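Local coordinates for KauB (PDB 6B4R), which is an aminoaldehyde dehydrogenase of Pseudomonas aeruginosa that oxidises a broad range of aldehydes, probably with NAD(P)+ as the electron acceptor, at residues T347-M350 with N351-S355. Numbering follows the deposited sequence.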
# COMPACT_ATOMS: atom_id res chain seq x y z
N THR A 347 -43.56 16.57 10.53
CA THR A 347 -44.38 16.47 11.73
C THR A 347 -44.13 15.16 12.47
O THR A 347 -44.04 15.14 13.70
CB THR A 347 -45.89 16.58 11.38
OG1 THR A 347 -46.15 17.87 10.81
CG2 THR A 347 -46.74 16.41 12.63
N GLN A 348 -44.00 14.07 11.72
CA GLN A 348 -43.75 12.75 12.28
C GLN A 348 -42.45 12.71 13.09
O GLN A 348 -42.41 12.14 14.19
CB GLN A 348 -43.70 11.70 11.17
CG GLN A 348 -43.39 10.30 11.66
CD GLN A 348 -43.21 9.31 10.53
OE1 GLN A 348 -43.24 9.68 9.36
NE2 GLN A 348 -43.01 8.04 10.87
N GLN A 349 -41.40 13.30 12.54
CA GLN A 349 -40.11 13.35 13.22
C GLN A 349 -40.21 14.19 14.48
O GLN A 349 -39.63 13.86 15.51
CB GLN A 349 -39.03 13.91 12.29
CG GLN A 349 -37.63 13.89 12.88
CD GLN A 349 -37.08 12.49 13.06
OE1 GLN A 349 -37.45 11.57 12.32
NE2 GLN A 349 -36.21 12.31 14.04
N MET A 350 -40.97 15.28 14.40
CA MET A 350 -41.18 16.17 15.54
C MET A 350 -41.88 15.45 16.68
O MET A 350 -41.47 15.55 17.84
CB MET A 350 -41.99 17.40 15.13
CG MET A 350 -42.15 18.42 16.24
SD MET A 350 -43.30 19.74 15.83
CE MET A 350 -44.81 18.81 15.59
N ASN A 351 -42.94 14.72 16.35
CA ASN A 351 -43.70 13.96 17.34
C ASN A 351 -42.85 12.89 18.01
O ASN A 351 -42.98 12.64 19.21
CB ASN A 351 -44.93 13.31 16.70
CG ASN A 351 -45.94 14.33 16.23
OD1 ASN A 351 -46.04 15.43 16.78
ND2 ASN A 351 -46.70 13.98 15.19
N THR A 352 -41.97 12.27 17.23
CA THR A 352 -41.05 11.27 17.76
C THR A 352 -40.09 11.91 18.76
O THR A 352 -39.85 11.37 19.84
CB THR A 352 -40.27 10.59 16.62
OG1 THR A 352 -41.18 9.81 15.83
CG2 THR A 352 -39.19 9.69 17.18
N VAL A 353 -39.54 13.06 18.39
CA VAL A 353 -38.65 13.81 19.27
C VAL A 353 -39.38 14.24 20.54
O VAL A 353 -38.85 14.11 21.65
CB VAL A 353 -38.05 15.04 18.57
CG1 VAL A 353 -37.29 15.91 19.57
CG2 VAL A 353 -37.14 14.62 17.43
N LEU A 354 -40.60 14.73 20.38
CA LEU A 354 -41.42 15.13 21.53
C LEU A 354 -41.76 13.93 22.40
O LEU A 354 -41.85 14.04 23.62
CB LEU A 354 -42.70 15.82 21.06
CG LEU A 354 -42.52 17.20 20.42
CD1 LEU A 354 -43.84 17.70 19.84
CD2 LEU A 354 -41.97 18.18 21.45
N SER A 355 -41.95 12.77 21.77
CA SER A 355 -42.27 11.55 22.49
C SER A 355 -41.08 11.07 23.33
O SER A 355 -41.26 10.58 24.44
CB SER A 355 -42.70 10.45 21.52
OG SER A 355 -42.96 9.24 22.21
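N of N351 donates to O of T347 at 2.9 Å, the first rung of an i to i+4 ladder in the opening turns of alpha-helix 347-362 of the aldehyde dehydrogenase fold. The ladder continues with N of V353 to O of Q349 at 3.0 Å and N of L354 to O of M350 at 2.8 Å. Between these rungs, the carbonyl oxygen of Q348 takes two hydrogen bonds from T352, one from its amide and one from its hydroxyl, with OG1 of T352 3.1 Å from O of Q348. The amide approaches on one side of the carbonyl plane and the hydroxyl on the other, tilted 30° out of it. Threonine can do this in an alpha-helix when OG1 sits beside its own backbone N (chi1 -67°), folded back over the preceding turn. The backbone N of Q349 is hydrogen-bonded to OD2 of D346, just before the helix. On another face, the side chains of T347 and N351 run alongside one another, CG2 of T347 coming within 3.5 Å of ND2 of N351 in a plain van der Waals contact. M350 and V353 are buried against V383 of strand 382-389, joining the helix to the sheet that contains this strand. The M350 chain is extended through chi1 and chi2 but bends at its thioether (chi3 61°), which carries CE to 3.8 Å from OD1 of N351. One turn along, the apolar contact closes with CG of M350 4.0 Å from CD1 of L354.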